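Local coordinates for protein anthranilate-CoA ligase (Stigmatella aurantiaca, PDB 4WV3) that is a CoA ligase of the ANL clan of AMP-binding enzymes, with a large N-terminal region followed by a smaller C-terminal domain, at residues 28-33 with 256-261; 70-75 with 146-151; 195-200 with 231-236; 271-274 with 278-281; 428-433 with 507-512. One frame throughout, in Å; residues are numbered along the deposited sequence.

Contact 1. Residues 28-33 with 256-261; sequences ALFTPD and SRFKPT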
# COMPACT_ATOMS: atom_id res chain seq x y z
N ALA A 28 -15.76 12.11 11.29
CA ALA A 28 -15.32 11.26 10.19
C ALA A 28 -13.84 10.91 10.27
O ALA A 28 -13.46 9.75 10.12
CB ALA A 28 -15.64 11.92 8.85
N LEU A 29 -12.99 11.91 10.50
CA LEU A 29 -11.55 11.67 10.59
C LEU A 29 -10.95 12.15 11.92
O LEU A 29 -11.32 13.20 12.44
CB LEU A 29 -10.82 12.30 9.40
CG LEU A 29 -11.01 13.78 9.07
CD1 LEU A 29 -10.04 14.66 9.85
CD2 LEU A 29 -10.87 14.02 7.58
N PHE A 30 -10.02 11.36 12.44
CA PHE A 30 -9.32 11.70 13.67
C PHE A 30 -7.83 11.93 13.42
O PHE A 30 -7.13 11.03 12.96
CB PHE A 30 -9.50 10.60 14.72
CG PHE A 30 -10.89 10.50 15.28
CD1 PHE A 30 -11.83 9.68 14.69
CD2 PHE A 30 -11.25 11.24 16.40
CE1 PHE A 30 -13.11 9.58 15.20
CE2 PHE A 30 -12.53 11.15 16.92
CZ PHE A 30 -13.46 10.32 16.32
N THR A 31 -7.37 13.14 13.71
CA THR A 31 -5.95 13.47 13.62
C THR A 31 -5.52 14.13 14.93
O THR A 31 -6.36 14.70 15.63
CB THR A 31 -5.64 14.41 12.44
OG1 THR A 31 -6.24 15.69 12.67
CG2 THR A 31 -6.17 13.84 11.13
N PRO A 32 -4.23 14.04 15.27
CA PRO A 32 -3.72 14.66 16.51
C PRO A 32 -3.97 16.17 16.56
O PRO A 32 -4.07 16.73 17.66
CB PRO A 32 -2.22 14.39 16.44
CG PRO A 32 -2.11 13.14 15.64
CD PRO A 32 -3.19 13.24 14.61
N ASP A 33 -4.09 16.81 15.41
CA ASP A 33 -4.26 18.26 15.36
C ASP A 33 -5.71 18.67 15.13
O ASP A 33 -6.09 19.81 15.42
CB ASP A 33 -3.39 18.87 14.26
CG ASP A 33 -1.94 18.44 14.36
OD1 ASP A 33 -1.19 19.06 15.15
OD2 ASP A 33 -1.55 17.49 13.65
N SER A 256 -4.05 3.50 21.12
CA SER A 256 -4.55 3.68 22.48
C SER A 256 -5.41 4.93 22.61
O SER A 256 -6.48 4.90 23.23
CB SER A 256 -3.40 3.73 23.49
OG SER A 256 -2.75 2.47 23.58
N ARG A 257 -4.94 6.03 22.03
CA ARG A 257 -5.63 7.31 22.17
C ARG A 257 -6.95 7.38 21.40
O ARG A 257 -7.99 7.69 21.97
CB ARG A 257 -4.72 8.47 21.74
CG ARG A 257 -5.41 9.82 21.75
CD ARG A 257 -4.43 10.95 21.49
NE ARG A 257 -3.45 11.10 22.56
CZ ARG A 257 -3.63 11.86 23.64
NH1 ARG A 257 -4.76 12.55 23.79
NH2 ARG A 257 -2.69 11.94 24.56
N PHE A 258 -6.90 7.07 20.10
CA PHE A 258 -8.06 7.23 19.24
C PHE A 258 -8.95 5.99 19.18
O PHE A 258 -10.07 6.05 18.66
CB PHE A 258 -7.63 7.66 17.83
CG PHE A 258 -6.97 9.00 17.79
CD1 PHE A 258 -7.72 10.16 17.78
CD2 PHE A 258 -5.59 9.11 17.78
CE1 PHE A 258 -7.11 11.40 17.74
CE2 PHE A 258 -4.97 10.34 17.74
CZ PHE A 258 -5.74 11.49 17.72
N LYS A 259 -8.44 4.88 19.71
CA LYS A 259 -9.21 3.64 19.83
C LYS A 259 -9.87 3.16 18.53
O LYS A 259 -11.09 3.09 18.45
CB LYS A 259 -10.28 3.79 20.92
CG LYS A 259 -9.72 4.00 22.31
CD LYS A 259 -10.80 4.45 23.28
CE LYS A 259 -10.29 4.45 24.72
NZ LYS A 259 -9.01 5.19 24.86
N PRO A 260 -9.06 2.84 17.51
CA PRO A 260 -9.64 2.29 16.28
C PRO A 260 -9.98 0.82 16.45
O PRO A 260 -9.45 0.17 17.36
CB PRO A 260 -8.52 2.46 15.26
CG PRO A 260 -7.28 2.34 16.07
CD PRO A 260 -7.59 2.96 17.41
N THR A 261 -10.85 0.29 15.60
CA THR A 261 -11.24 -1.11 15.68
C THR A 261 -10.54 -1.95 14.61
O THR A 261 -10.44 -3.17 14.73
CB THR A 261 -12.77 -1.28 15.54
OG1 THR A 261 -13.20 -0.72 14.29
CG2 THR A 261 -13.49 -0.59 16.68
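The Phe258 ring, at the end of helix 248-258, meets the backbone and side chains of residues 30-32, all of which reach it obliquely. One of its faces carries the side chain of its own neighbour Arg257, whose CG stands 4.0 Å above the plane of the Phe258 ring and out toward the rim. Across the contact, Phe258 CD1 touches Phe30 CB at 3.6 Å, and Phe258 CZ, farther out, lies 3.8 Å from both Thr31 C and Pro32 N. The ring thus runs along the chain where strand 27-30 gives way to a loop. The two aromatic side chains pass in opposite senses, and the benzylic carbon of Phe30, more than its ring, does the touching. In Phe258 the ring carbon CG sits beside the backbone N and opposite the carbonyl carbon (chi1 -64°), which sends the ring out from the helix toward residues 30-32. Val239 also touches both aromatic side chains, and Arg211 NH1 is hydrogen-bonded to Phe258 O. No hydrogen bond joins the two segments, so the contact is apolar packing. Lys259 then takes a positive phi and the chain turns toward strand 262-265. The whole is helix-on-sheet packing: helix 248-258 lies between parallel strands 237-239 and 262-265 in the chain, and its last turn reaches strand 27-30, which carries a classic beta bulge at Ala28 and Leu29 opposite Met36.

Contact 2. Residues 70-75 with 146-151; sequences SAEWVT and LSFNDW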
# COMPACT_ATOMS: atom_id res chain seq x y z
N SER A 70 -3.37 13.70 6.82
CA SER A 70 -3.99 14.78 7.57
C SER A 70 -5.39 15.08 7.07
O SER A 70 -5.85 14.50 6.08
CB SER A 70 -3.15 16.06 7.55
OG SER A 70 -2.90 16.48 6.22
N ALA A 71 -6.07 16.00 7.75
CA ALA A 71 -7.39 16.45 7.34
C ALA A 71 -7.31 17.17 6.00
O ALA A 71 -8.20 17.05 5.16
CB ALA A 71 -7.99 17.36 8.39
N GLU A 72 -6.23 17.91 5.81
CA GLU A 72 -6.03 18.68 4.58
C GLU A 72 -5.80 17.78 3.37
O GLU A 72 -6.12 18.16 2.25
CB GLU A 72 -4.87 19.67 4.73
CG GLU A 72 -5.16 20.85 5.66
CD GLU A 72 -5.06 20.48 7.12
OE1 GLU A 72 -4.52 19.40 7.43
OE2 GLU A 72 -5.52 21.28 7.97
N TRP A 73 -5.24 16.60 3.61
CA TRP A 73 -5.03 15.63 2.54
C TRP A 73 -6.38 15.16 2.02
O TRP A 73 -6.63 15.13 0.81
CB TRP A 73 -4.22 14.44 3.05
CG TRP A 73 -3.57 13.64 1.95
CD1 TRP A 73 -2.25 13.66 1.60
CD2 TRP A 73 -4.20 12.69 1.08
NE1 TRP A 73 -2.02 12.80 0.56
CE2 TRP A 73 -3.20 12.19 0.22
CE3 TRP A 73 -5.51 12.22 0.94
CZ2 TRP A 73 -3.47 11.24 -0.76
CZ3 TRP A 73 -5.77 11.28 -0.04
CH2 TRP A 73 -4.76 10.80 -0.88
N VAL A 74 -7.26 14.78 2.94
CA VAL A 74 -8.57 14.23 2.59
C VAL A 74 -9.46 15.25 1.89
O VAL A 74 -10.05 14.95 0.85
CB VAL A 74 -9.30 13.67 3.83
CG1 VAL A 74 -10.68 13.19 3.44
CG2 VAL A 74 -8.49 12.55 4.46
N THR A 75 -9.57 16.44 2.47
CA THR A 75 -10.42 17.48 1.91
C THR A 75 -9.93 17.92 0.53
O THR A 75 -10.73 18.26 -0.35
CB THR A 75 -10.53 18.70 2.84
OG1 THR A 75 -9.22 19.19 3.16
CG2 THR A 75 -11.25 18.32 4.13
N LEU A 146 0.18 30.71 -1.93
CA LEU A 146 -1.15 30.64 -1.37
C LEU A 146 -1.16 29.69 -0.19
O LEU A 146 -0.78 28.52 -0.32
CB LEU A 146 -2.16 30.17 -2.42
CG LEU A 146 -2.38 31.06 -3.64
CD1 LEU A 146 -3.38 30.41 -4.59
CD2 LEU A 146 -2.86 32.43 -3.22
N SER A 147 -1.57 30.18 0.98
CA SER A 147 -1.71 29.33 2.15
C SER A 147 -3.07 28.65 2.10
O SER A 147 -4.05 29.26 1.67
CB SER A 147 -1.56 30.15 3.43
OG SER A 147 -1.53 29.30 4.57
N PHE A 148 -3.13 27.40 2.54
CA PHE A 148 -4.33 26.58 2.41
C PHE A 148 -5.59 27.22 3.00
O PHE A 148 -6.61 27.33 2.32
CB PHE A 148 -4.10 25.20 3.03
CG PHE A 148 -5.22 24.23 2.80
CD1 PHE A 148 -5.31 23.52 1.61
CD2 PHE A 148 -6.19 24.02 3.76
CE1 PHE A 148 -6.34 22.63 1.39
CE2 PHE A 148 -7.23 23.13 3.55
CZ PHE A 148 -7.30 22.44 2.36
N ASN A 149 -5.52 27.63 4.26
CA ASN A 149 -6.67 28.22 4.94
C ASN A 149 -7.17 29.51 4.30
O ASN A 149 -8.37 29.72 4.15
CB ASN A 149 -6.37 28.45 6.42
CG ASN A 149 -6.39 27.16 7.23
OD1 ASN A 149 -7.03 26.19 6.84
ND2 ASN A 149 -5.69 27.16 8.36
N ASP A 150 -6.23 30.38 3.91
CA ASP A 150 -6.58 31.64 3.26
C ASP A 150 -7.14 31.39 1.87
O ASP A 150 -7.89 32.20 1.33
CB ASP A 150 -5.36 32.56 3.19
CG ASP A 150 -4.76 32.85 4.55
OD1 ASP A 150 -5.53 32.90 5.54
OD2 ASP A 150 -3.53 33.04 4.63
N TRP A 151 -6.75 30.26 1.29
CA TRP A 151 -7.12 29.90 -0.07
C TRP A 151 -8.56 29.40 -0.16
O TRP A 151 -9.25 29.65 -1.15
CB TRP A 151 -6.15 28.84 -0.60
CG TRP A 151 -6.43 28.35 -1.98
CD1 TRP A 151 -6.57 29.09 -3.11
CD2 TRP A 151 -6.55 26.98 -2.38
NE1 TRP A 151 -6.79 28.27 -4.19
CE2 TRP A 151 -6.79 26.97 -3.77
CE3 TRP A 151 -6.50 25.76 -1.69
CZ2 TRP A 151 -6.97 25.79 -4.48
CZ3 TRP A 151 -6.68 24.59 -2.41
CH2 TRP A 151 -6.91 24.61 -3.79
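Phe148, in the first turn of helix 148-152, reaches across to Glu72 and Thr75 on helix 71-83, and its side chain can be followed outward atom by atom. From CB the ring carbon CG leaves anti to the backbone N (chi1 -173°), which aims the ring at the neighbouring helix. Along one side, Phe148 CD2 comes within 3.8 Å of Glu72 CG, and the next atom, CE2, within 3.7 Å of the same methylene. That methylene lies over a ring face, 4.1 Å from the centroid and 27° off the normal, a CH-pi contact. At the far end, Phe148 CZ approaches Thr75 OG1 at 3.9 Å, the hydroxyl coming in at a slant to the ring. The Glu72 chain bends at chi2, so its CG rests on the aromatic surface while the carboxylate is carried farther from it, with the two planes 80° apart. The charged end has its own partner: Glu72 OE2 forms a salt bridge with Arg34. Thr75 OG1 is hydrogen-bonded to Glu44 OE2, on helix 38-54, and this helix also presents Val48 to the phenyl ring, while Ile137 reaches the ring from strand 133-137. The chemistry is a division of labour within single side chains: glutamate gives its aliphatic part to a buried aromatic ring and its charge to an arginine, so the apolar packing need not leave the acid without a polar partner.

Contact 3. Residues 195-200 with 231-236; sequences TAQLWG and PWYVGA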
# COMPACT_ATOMS: atom_id res chain seq x y z
N THR A 195 -14.14 -1.53 -5.10
CA THR A 195 -13.17 -2.11 -4.18
C THR A 195 -13.69 -2.05 -2.74
O THR A 195 -13.42 -2.94 -1.94
CB THR A 195 -11.80 -1.42 -4.25
OG1 THR A 195 -11.95 -0.01 -4.08
CG2 THR A 195 -11.13 -1.69 -5.60
N ALA A 196 -14.42 -0.98 -2.43
CA ALA A 196 -14.98 -0.80 -1.10
C ALA A 196 -16.01 -1.87 -0.78
O ALA A 196 -16.15 -2.30 0.36
CB ALA A 196 -15.59 0.59 -0.96
N GLN A 197 -16.73 -2.31 -1.81
CA GLN A 197 -17.76 -3.33 -1.65
C GLN A 197 -17.16 -4.73 -1.72
O GLN A 197 -17.40 -5.56 -0.85
CB GLN A 197 -18.85 -3.17 -2.70
CG GLN A 197 -20.03 -4.11 -2.52
CD GLN A 197 -20.82 -3.81 -1.26
OE1 GLN A 197 -21.18 -2.66 -1.00
NE2 GLN A 197 -21.08 -4.84 -0.46
N LEU A 198 -16.38 -4.98 -2.77
CA LEU A 198 -15.84 -6.32 -3.04
C LEU A 198 -14.94 -6.85 -1.93
O LEU A 198 -14.98 -8.04 -1.61
CB LEU A 198 -15.11 -6.35 -4.38
CG LEU A 198 -15.99 -6.20 -5.63
CD1 LEU A 198 -15.14 -6.25 -6.90
CD2 LEU A 198 -17.07 -7.26 -5.66
N TRP A 199 -14.11 -5.99 -1.35
CA TRP A 199 -13.23 -6.42 -0.27
C TRP A 199 -13.58 -5.80 1.08
O TRP A 199 -13.69 -6.51 2.08
CB TRP A 199 -11.76 -6.14 -0.61
CG TRP A 199 -10.83 -6.64 0.45
CD1 TRP A 199 -10.28 -7.89 0.53
CD2 TRP A 199 -10.34 -5.92 1.58
NE1 TRP A 199 -9.48 -7.98 1.64
CE2 TRP A 199 -9.50 -6.78 2.31
CE3 TRP A 199 -10.54 -4.61 2.06
CZ2 TRP A 199 -8.86 -6.39 3.48
CZ3 TRP A 199 -9.89 -4.23 3.22
CH2 TRP A 199 -9.06 -5.11 3.91
N GLY A 200 -13.76 -4.49 1.10
CA GLY A 200 -14.03 -3.76 2.33
C GLY A 200 -15.23 -4.29 3.10
O GLY A 200 -15.18 -4.44 4.32
N PRO A 231 -13.82 2.74 4.82
CA PRO A 231 -14.65 3.01 6.00
C PRO A 231 -15.74 4.05 5.75
O PRO A 231 -16.84 3.91 6.29
CB PRO A 231 -13.64 3.54 7.03
CG PRO A 231 -12.52 4.07 6.21
CD PRO A 231 -12.42 3.14 5.04
N TRP A 232 -15.45 5.08 4.96
CA TRP A 232 -16.43 6.12 4.68
C TRP A 232 -17.55 5.61 3.78
O TRP A 232 -18.64 6.19 3.74
CB TRP A 232 -15.76 7.35 4.07
CG TRP A 232 -15.03 8.19 5.07
CD1 TRP A 232 -14.70 7.84 6.35
CD2 TRP A 232 -14.55 9.53 4.89
NE1 TRP A 232 -14.04 8.88 6.97
CE2 TRP A 232 -13.94 9.92 6.09
CE3 TRP A 232 -14.58 10.44 3.82
CZ2 TRP A 232 -13.36 11.18 6.26
CZ3 TRP A 232 -14.01 11.68 3.99
CH2 TRP A 232 -13.40 12.04 5.20
N TYR A 233 -17.28 4.53 3.06
CA TYR A 233 -18.28 3.91 2.20
C TYR A 233 -19.42 3.31 3.02
O TYR A 233 -20.55 3.20 2.55
CB TYR A 233 -17.63 2.83 1.33
CG TYR A 233 -18.58 2.10 0.41
CD1 TYR A 233 -19.09 2.72 -0.73
CD2 TYR A 233 -18.96 0.79 0.67
CE1 TYR A 233 -19.95 2.05 -1.58
CE2 TYR A 233 -19.82 0.12 -0.17
CZ TYR A 233 -20.32 0.75 -1.29
OH TYR A 233 -21.18 0.08 -2.13
N VAL A 234 -19.12 2.93 4.26
CA VAL A 234 -20.12 2.35 5.15
C VAL A 234 -20.46 3.25 6.33
O VAL A 234 -21.28 2.90 7.17
CB VAL A 234 -19.67 0.97 5.68
CG1 VAL A 234 -19.45 0.01 4.53
CG2 VAL A 234 -18.42 1.10 6.53
N GLY A 235 -19.82 4.42 6.39
CA GLY A 235 -20.10 5.38 7.44
C GLY A 235 -19.16 5.30 8.63
O GLY A 235 -19.35 6.01 9.62
N ALA A 236 -18.15 4.44 8.53
CA ALA A 236 -17.17 4.29 9.60
C ALA A 236 -16.21 5.48 9.62
O ALA A 236 -16.09 6.21 8.64
CB ALA A 236 -16.41 2.99 9.44
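Ala196 and Tyr233 form the close-packed part of this helix-helix contact. Ala196 CB sits 3.6 Å from Tyr233 CG and over one face of the ring, toward its rim; measured to the ring centroid it is 4.0 Å away and 27° off the normal, a CH-pi arrangement. With Tyr233 CG turned from its own N and lying beside the carbonyl carbon (chi1 179°), the ring passes beyond this methyl and carries its hydroxyl on to Gln197. Here, between two partly exposed residues, the contact is polar and more open. Tyr233 OH donates to Gln197 OE1 at 3.0 Å, in the plane of the amide carbonyl and on a lone pair, while the amide and ring planes stand 69° apart. The Gln197 chain is bent at chi2, which brings OE1 to the edge of the ring, and its NE2 is hydrogen-bonded to Asn202. Pro193 and Val201, from the same helix as Ala196, also touch Tyr233. Each helix departs from the regular form nearby: helix 191-204 widens into a pi-type turn at 196-200, and helix 221-234 is terminated by a Schellman motif with Gly235 at C-prime, which turns the chain into strand 237-239 of the mixed nine-stranded sheet.

Contact 4. Residues 271-274 with 278-281; sequences AAAL and DFSQ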
# COMPACT_ATOMS: atom_id res chain seq x y z
N ALA A 271 6.40 -6.53 12.78
CA ALA A 271 7.62 -7.06 13.37
C ALA A 271 8.32 -6.01 14.23
O ALA A 271 8.84 -6.33 15.30
CB ALA A 271 8.56 -7.57 12.28
N ALA A 272 8.32 -4.77 13.75
CA ALA A 272 8.92 -3.67 14.49
C ALA A 272 8.18 -3.40 15.80
O ALA A 272 8.80 -3.06 16.81
CB ALA A 272 8.96 -2.41 13.63
N ALA A 273 6.86 -3.55 15.77
CA ALA A 273 6.04 -3.33 16.95
C ALA A 273 6.28 -4.41 18.00
O ALA A 273 6.41 -4.12 19.19
CB ALA A 273 4.57 -3.27 16.57
N LEU A 274 6.35 -5.66 17.55
CA LEU A 274 6.58 -6.79 18.45
C LEU A 274 8.01 -6.82 18.97
O LEU A 274 8.30 -7.47 19.97
CB LEU A 274 6.24 -8.11 17.75
CG LEU A 274 4.76 -8.33 17.41
CD1 LEU A 274 4.58 -9.58 16.58
CD2 LEU A 274 3.92 -8.40 18.68
N ASP A 278 8.42 -3.19 25.37
CA ASP A 278 7.22 -2.79 26.10
C ASP A 278 6.01 -2.73 25.18
O ASP A 278 5.22 -1.78 25.24
CB ASP A 278 7.44 -1.43 26.78
CG ASP A 278 7.84 -0.35 25.79
OD1 ASP A 278 8.30 -0.69 24.68
OD2 ASP A 278 7.70 0.84 26.14
N PHE A 279 5.88 -3.73 24.32
CA PHE A 279 4.78 -3.79 23.36
C PHE A 279 3.42 -3.85 24.04
O PHE A 279 2.48 -3.16 23.65
CB PHE A 279 4.95 -4.99 22.42
CG PHE A 279 3.74 -5.27 21.58
CD1 PHE A 279 3.49 -4.53 20.44
CD2 PHE A 279 2.85 -6.28 21.93
CE1 PHE A 279 2.38 -4.79 19.66
CE2 PHE A 279 1.74 -6.54 21.15
CZ PHE A 279 1.50 -5.79 20.02
N SER A 280 3.32 -4.69 25.07
CA SER A 280 2.05 -4.93 25.74
C SER A 280 1.62 -3.77 26.64
O SER A 280 0.50 -3.77 27.16
CB SER A 280 2.11 -6.23 26.55
OG SER A 280 3.17 -6.18 27.50
N GLN A 281 2.50 -2.80 26.82
CA GLN A 281 2.20 -1.66 27.69
C GLN A 281 1.19 -0.70 27.06
O GLN A 281 0.68 0.20 27.73
CB GLN A 281 3.49 -0.92 28.07
CG GLN A 281 4.47 -1.76 28.87
CD GLN A 281 3.91 -2.21 30.20
OE1 GLN A 281 3.06 -1.54 30.79
NE2 GLN A 281 4.38 -3.35 30.69
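The end of helix 267-274 and the turn that follows it are packed together by Leu274 and Phe279, a local contact in which a chain leaving a helix folds a ring back onto the last residues. Leu274 CD2 is the atom that meets the aromatic surface. It lies almost squarely over the middle of one face of Phe279, 3.8 Å from the centroid and 12° off the normal, with Phe279 CE2 and CZ both 3.8 Å from that methyl. The two side chains extend in the same direction, flank to flank, so the methyl sits over the ring centre and not over its rim. Leu274 CB sets out away from residues 278-281, and the methyl returns toward them with CG beside the backbone N. In Phe279 the trans setting of CG and N (chi1 169°) stands the ring against the helix end. Helix 267-274 follows strand 262-265 and precedes strand 289-292, its parallel neighbour in the large sheet, and the contact thus falls on the return leg of a beta-alpha-beta crossover. Ala273 makes a second approach to the ring: its CB is 4.1 Å from Phe279 CE1, and its carbonyl oxygen reaches the same ring obliquely near CD1. Residues 279-281 coil as a helix would but lack its regular bonds; one weak bond, from Gln281 N to Asp278 O, spans the turn. Helix 299-309 closes over this cluster, with Trp305 meeting the Phe279 ring at about 60° between planes and also touching Leu274, which packs on Leu301 and Ala304 as well.

Contact 5. Residues 428-433 with 507-512; sequences EVESTL and IQRFKL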
# COMPACT_ATOMS: atom_id res chain seq x y z
N GLU A 428 9.49 -18.19 1.22
CA GLU A 428 9.54 -19.39 2.05
C GLU A 428 10.77 -19.40 2.96
O GLU A 428 10.68 -19.73 4.14
CB GLU A 428 9.54 -20.65 1.19
CG GLU A 428 9.65 -21.93 1.99
CD GLU A 428 9.81 -23.16 1.12
OE1 GLU A 428 9.71 -23.03 -0.12
OE2 GLU A 428 10.04 -24.25 1.68
N VAL A 429 11.92 -19.05 2.39
CA VAL A 429 13.17 -19.02 3.15
C VAL A 429 13.13 -17.94 4.23
O VAL A 429 13.52 -18.18 5.37
CB VAL A 429 14.39 -18.83 2.23
CG1 VAL A 429 15.68 -18.85 3.05
CG2 VAL A 429 14.42 -19.91 1.16
N GLU A 430 12.66 -16.76 3.86
CA GLU A 430 12.53 -15.65 4.80
C GLU A 430 11.53 -15.98 5.91
O GLU A 430 11.73 -15.59 7.06
CB GLU A 430 12.10 -14.37 4.08
CG GLU A 430 13.17 -13.78 3.17
CD GLU A 430 12.63 -12.71 2.24
OE1 GLU A 430 11.48 -12.27 2.45
OE2 GLU A 430 13.34 -12.33 1.29
N SER A 431 10.47 -16.69 5.56
CA SER A 431 9.45 -17.08 6.52
C SER A 431 10.00 -18.08 7.53
O SER A 431 9.56 -18.13 8.68
CB SER A 431 8.23 -17.68 5.81
OG SER A 431 7.26 -18.13 6.74
N THR A 432 10.96 -18.89 7.09
CA THR A 432 11.59 -19.87 7.96
C THR A 432 12.58 -19.19 8.90
O THR A 432 12.64 -19.50 10.09
CB THR A 432 12.32 -20.95 7.14
OG1 THR A 432 11.36 -21.70 6.37
CG2 THR A 432 13.08 -21.90 8.05
N LEU A 433 13.36 -18.26 8.36
CA LEU A 433 14.35 -17.53 9.14
C LEU A 433 13.71 -16.72 10.27
O LEU A 433 14.26 -16.63 11.37
CB LEU A 433 15.17 -16.60 8.24
CG LEU A 433 16.15 -17.26 7.27
CD1 LEU A 433 16.57 -16.27 6.19
CD2 LEU A 433 17.36 -17.77 8.02
N ILE A 507 10.58 -4.44 0.85
CA ILE A 507 12.03 -4.56 0.87
C ILE A 507 12.56 -4.56 -0.56
O ILE A 507 12.18 -5.39 -1.38
CB ILE A 507 12.49 -5.84 1.59
CG1 ILE A 507 12.15 -5.76 3.08
CG2 ILE A 507 13.98 -6.05 1.40
CD1 ILE A 507 12.63 -6.94 3.88
N GLN A 508 13.44 -3.61 -0.85
CA GLN A 508 14.02 -3.48 -2.19
C GLN A 508 15.12 -4.51 -2.42
O GLN A 508 16.31 -4.20 -2.34
CB GLN A 508 14.56 -2.07 -2.40
CG GLN A 508 13.49 -1.00 -2.41
CD GLN A 508 14.06 0.41 -2.42
OE1 GLN A 508 15.11 0.66 -1.83
NE2 GLN A 508 13.36 1.32 -3.08
N ARG A 509 14.71 -5.74 -2.71
CA ARG A 509 15.64 -6.85 -2.90
C ARG A 509 16.50 -6.69 -4.15
O ARG A 509 17.55 -7.32 -4.27
CB ARG A 509 14.89 -8.18 -2.92
CG ARG A 509 14.28 -8.56 -1.59
CD ARG A 509 13.29 -9.70 -1.72
NE ARG A 509 12.64 -10.00 -0.45
CZ ARG A 509 11.62 -9.31 0.04
NH1 ARG A 509 11.13 -8.27 -0.63
NH2 ARG A 509 11.09 -9.65 1.21
N PHE A 510 16.05 -5.85 -5.08
CA PHE A 510 16.82 -5.60 -6.29
C PHE A 510 18.07 -4.77 -5.97
O PHE A 510 19.07 -4.84 -6.69
CB PHE A 510 15.96 -4.92 -7.36
CG PHE A 510 15.68 -3.47 -7.09
CD1 PHE A 510 16.41 -2.47 -7.72
CD2 PHE A 510 14.67 -3.10 -6.21
CE1 PHE A 510 16.15 -1.14 -7.47
CE2 PHE A 510 14.41 -1.76 -5.96
CZ PHE A 510 15.15 -0.78 -6.59
N LYS A 511 18.00 -3.99 -4.90
CA LYS A 511 19.16 -3.22 -4.44
C LYS A 511 20.16 -4.12 -3.73
O LYS A 511 21.37 -3.96 -3.88
CB LYS A 511 18.73 -2.06 -3.54
CG LYS A 511 18.11 -0.89 -4.28
CD LYS A 511 18.00 0.33 -3.39
CE LYS A 511 17.47 1.53 -4.16
NZ LYS A 511 17.38 2.74 -3.31
N LEU A 512 19.64 -5.07 -2.95
CA LEU A 512 20.49 -6.06 -2.30
C LEU A 512 21.14 -6.93 -3.36
O LEU A 512 22.31 -7.31 -3.24
CB LEU A 512 19.68 -6.93 -1.34
CG LEU A 512 19.18 -6.26 -0.06
CD1 LEU A 512 18.31 -7.22 0.73
CD2 LEU A 512 20.35 -5.78 0.78
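A two-pronged salt bridge joins Arg509 to Glu430: the NE and NH2 edge of the guanidinium faces the carboxylate. Arg509 NE donates to Glu430 OE2 at 3.0 Å in a nearly straight bond (170°), on the syn lone pair and in the guanidinium plane. The companion bond, Arg509 NH2 to Glu430 OE1, is 2.9 Å long and more bent (156°); it also arrives on the syn side, but 21° out of the carboxylate plane. The two groups are close to coplanar, and the side chains come from opposite directions, Glu430 extended beyond CG and Arg509 from CG to NE. Beyond this pair, Ile507 CG2 lies over one face of the guanidinium, toward its rim. Glu430 OE2 accepts a further hydrogen bond from Val444 N, and Arg509 NH2 has a second acidic partner in Glu295, whose other oxygen takes a bond from Ile507 N. The arginine side chain, about 9 Å from the bound 5'-O-[(S)-[(2-aminobenzoyl)oxy](hydroxy)phosphoryl]adenosine, is therefore shared between an acid of helix 426-433 in the C-terminal family region and one of the AMP-binding region. Paired bonds to Glu430 restrain rotation of the guanidinium, and the second carboxylate would probably strengthen the electrostatic hold between the two regions.

Overall arrangement
Followed from the N terminus, the chain opens contact 1 at strand 27-30 and closes it at the end of helix 248-258, a long loop within which contacts 2 and 3 are nested one after the other. Contact 2 joins two helices beside the five-stranded parallel sheet, and contact 3 pairs helices 191-204 and 221-234. The three meet physically: Leu29 packs on Ala71, Val74 and Trp232, so helix 71-83, helix 221-234 and strand 27-30, next to the mixed sheet's outermost strand, pack together. Contact 4 follows in series as a short local closure, and contact 5, about 22 Å from it between centres, closes last, within the C-terminal part. None of the loops cross.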